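Local atomic coordinates of phosphate binding protein (Planctomyces limnophilus, PDB entry 4JWO), a protein that probably binds phosphate and takes part in its transport across the cytoplasmic membrane, as a member of the PstS family. Residues Y134-V139 / P285-T290. Sequence-based numbering, arbitrary orientation.
Sequences YVEFQV and PLFIYT
Val135 and Phe137 pair with Thr290 and Ile288 in an antiparallel ladder within the mixed sheet of a periplasmic-binding-protein fold. Both are hydrogen-bonded pairs. Val135 N donates to Thr290 O at 2.7 Å, and Thr290 N returns to Val135 O. Phe137 and Ile288 exchange the same two bonds, with Ile288 N to Phe137 O at 2.8 Å. Val139 N to Leu286 O, nearly straight at 172°, continues the ladder. Glu136–Tyr289 and Gln138–Phe287 are the non-hydrogen-bonded pairs, and their side chains share one face.

On that face Glu136 and Tyr289 lie side by side. CG of Glu136 is anti to its backbone N (chi1 168°) and the chain runs on extended. Its CB rests 3.5 Å from Tyr289 CE2, and OE1 takes a weak hydrogen bond of 2.6 Å from Tyr289 OH. The carboxylate stands steeply to the ring, at 82°. That hydroxyl is also hydrogen-bonded to Ile119 N. Tyr134 CD1 meets the edge of the Tyr289 ring, 3.7 Å from Tyr289 CE2. Phe287 CD1 packs on Glu136 CG at 3.7 Å. Beyond it, the amide end of Gln138 crosses Pro285, Gln138 NE2 lying 3.6 Å from Pro285 CB. An alanine in place of Tyr289 would probably leave Glu136 OE1 and Ile119 N without this hydroxyl and open a gap beside Tyr134.

Val139 CG1 touches Ile288 CG1 at 4.0 Å. On the other face Phe137 and Ile288 both reach Ile304 of helix 298-308. Helix 326-340 packs on Val135 and Phe137, and also touches Gln138, which belongs to the Glu136 face. Strand 283-291 is flanked by strand 134-148 and strand 112-115, the latter bonding through its backbone to Phe287 and Tyr289.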
loop_
_atom_site.group_PDB
_atom_site.type_symbol
_atom_site.label_atom_id
_atom_site.label_comp_id
_atom_site.label_asym_id
_atom_site.label_seq_id
_atom_site.Cartn_x
_atom_site.Cartn_y
_atom_site.Cartn_z
ATOM N N TYR A 134 -21.905 1.367 -5.442
ATOM C CA TYR A 134 -20.467 1.208 -5.619
ATOM C C TYR A 134 -20.088 -0.203 -6.080
ATOM O O TYR A 134 -20.762 -1.178 -5.751
ATOM C CB TYR A 134 -19.731 1.559 -4.318
ATOM C CG TYR A 134 -19.834 0.519 -3.215
ATOM C CD1 TYR A 134 -18.963 -0.561 -3.168
ATOM C CD2 TYR A 134 -20.779 0.637 -2.209
ATOM C CE1 TYR A 134 -19.044 -1.504 -2.168
ATOM C CE2 TYR A 134 -20.862 -0.306 -1.194
ATOM C CZ TYR A 134 -19.992 -1.372 -1.182
ATOM O OH TYR A 134 -20.066 -2.316 -0.183
ATOM N N VAL A 135 -18.996 -0.306 -6.831
ATOM C CA VAL A 135 -18.425 -1.602 -7.184
ATOM C C VAL A 135 -16.967 -1.621 -6.746
ATOM O O VAL A 135 -16.214 -0.690 -7.030
ATOM C CB VAL A 135 -18.515 -1.886 -8.697
ATOM C CG1 VAL A 135 -18.127 -3.327 -8.979
ATOM C CG2 VAL A 135 -19.922 -1.609 -9.210
ATOM N N GLU A 136 -16.574 -2.685 -6.050
ATOM C CA GLU A 136 -15.237 -2.790 -5.483
ATOM C C GLU A 136 -14.355 -3.701 -6.328
ATOM O O GLU A 136 -14.748 -4.813 -6.680
ATOM C CB GLU A 136 -15.341 -3.345 -4.061
ATOM C CG GLU A 136 -14.048 -3.787 -3.435
ATOM C CD GLU A 136 -14.282 -4.321 -2.038
ATOM O OE1 GLU A 136 -14.790 -3.548 -1.195
ATOM O OE2 GLU A 136 -13.995 -5.514 -1.788
ATOM N N PHE A 137 -13.168 -3.221 -6.666
ATOM C CA PHE A 137 -12.204 -4.031 -7.402
ATOM C C PHE A 137 -10.885 -4.134 -6.657
ATOM O O PHE A 137 -10.235 -3.125 -6.418
ATOM C CB PHE A 137 -11.976 -3.419 -8.784
ATOM C CG PHE A 137 -13.194 -3.434 -9.650
ATOM C CD1 PHE A 137 -13.618 -4.615 -10.239
ATOM C CD2 PHE A 137 -13.931 -2.276 -9.871
ATOM C CE1 PHE A 137 -14.749 -4.649 -11.039
ATOM C CE2 PHE A 137 -15.064 -2.300 -10.669
ATOM C CZ PHE A 137 -15.472 -3.494 -11.260
ATOM N N GLN A 138 -10.485 -5.353 -6.287
ATOM C CA GLN A 138 -9.164 -5.564 -5.712
ATOM C C GLN A 138 -8.144 -5.596 -6.846
ATOM O O GLN A 138 -8.271 -6.387 -7.781
ATOM C CB GLN A 138 -9.117 -6.877 -4.931
ATOM C CG GLN A 138 -7.809 -7.090 -4.195
ATOM C CD GLN A 138 -7.789 -8.371 -3.390
ATOM O OE1 GLN A 138 -8.834 -8.863 -2.944
ATOM N NE2 GLN A 138 -6.616 -8.919 -3.206
ATOM N N VAL A 139 -7.131 -4.743 -6.773
ATOM C CA VAL A 139 -6.251 -4.556 -7.930
ATOM C C VAL A 139 -4.785 -4.914 -7.703
ATOM O O VAL A 139 -4.035 -5.076 -8.659
ATOM C CB VAL A 139 -6.357 -3.124 -8.499
ATOM C CG1 VAL A 139 -7.788 -2.843 -8.928
ATOM C CG2 VAL A 139 -5.895 -2.088 -7.471
ATOM N N PRO A 285 -4.519 -5.714 0.769
ATOM C CA PRO A 285 -5.008 -5.553 -0.599
ATOM C C PRO A 285 -5.297 -4.091 -0.907
ATOM O O PRO A 285 -5.627 -3.319 -0.005
ATOM C CB PRO A 285 -6.297 -6.378 -0.607
ATOM C CG PRO A 285 -6.763 -6.368 0.836
ATOM C CD PRO A 285 -5.500 -6.365 1.654
ATOM N N LEU A 286 -5.158 -3.719 -2.176
ATOM C CA LEU A 286 -5.492 -2.371 -2.630
ATOM C C LEU A 286 -6.709 -2.421 -3.534
ATOM O O LEU A 286 -6.877 -3.375 -4.299
ATOM C CB LEU A 286 -4.318 -1.770 -3.386
ATOM C CG LEU A 286 -3.017 -1.612 -2.600
ATOM C CD1 LEU A 286 -1.998 -0.861 -3.446
ATOM C CD2 LEU A 286 -3.288 -0.872 -1.292
ATOM N N PHE A 287 -7.551 -1.388 -3.457
ATOM C CA PHE A 287 -8.822 -1.375 -4.168
ATOM C C PHE A 287 -9.034 -0.157 -5.057
ATOM O O PHE A 287 -8.520 0.933 -4.796
ATOM C CB PHE A 287 -9.996 -1.459 -3.183
ATOM C CG PHE A 287 -9.914 -2.627 -2.246
ATOM C CD1 PHE A 287 -10.463 -3.846 -2.595
ATOM C CD2 PHE A 287 -9.266 -2.508 -1.026
ATOM C CE1 PHE A 287 -10.383 -4.929 -1.731
ATOM C CE2 PHE A 287 -9.179 -3.589 -0.161
ATOM C CZ PHE A 287 -9.734 -4.798 -0.520
ATOM N N ILE A 288 -9.823 -0.369 -6.098
ATOM C CA ILE A 288 -10.356 0.709 -6.918
ATOM C C ILE A 288 -11.874 0.596 -6.872
ATOM O O ILE A 288 -12.424 -0.492 -7.057
ATOM C CB ILE A 288 -9.862 0.588 -8.373
ATOM C CG1 ILE A 288 -8.423 1.101 -8.486
ATOM C CG2 ILE A 288 -10.784 1.346 -9.329
ATOM C CD1 ILE A 288 -8.304 2.625 -8.533
ATOM N N TYR A 289 -12.549 1.713 -6.603
ATOM C CA TYR A 289 -14.008 1.760 -6.549
ATOM C C TYR A 289 -14.547 2.653 -7.643
ATOM O O TYR A 289 -13.971 3.697 -7.942
ATOM C CB TYR A 289 -14.484 2.337 -5.212
ATOM C CG TYR A 289 -14.344 1.409 -4.034
ATOM C CD1 TYR A 289 -13.140 1.290 -3.356
ATOM C CD2 TYR A 289 -15.423 0.662 -3.589
ATOM C CE1 TYR A 289 -13.013 0.441 -2.273
ATOM C CE2 TYR A 289 -15.304 -0.181 -2.509
ATOM C CZ TYR A 289 -14.103 -0.289 -1.855
ATOM O OH TYR A 289 -13.998 -1.144 -0.779
ATOM N N THR A 290 -15.663 2.248 -8.237
ATOM C CA THR A 290 -16.442 3.154 -9.059
ATOM C C THR A 290 -17.901 2.782 -8.829
ATOM O O THR A 290 -18.207 2.109 -7.851
ATOM C CB THR A 290 -16.030 3.089 -10.545
ATOM O OG1 THR A 290 -16.700 4.125 -11.276
ATOM C CG2 THR A 290 -16.369 1.743 -11.143
#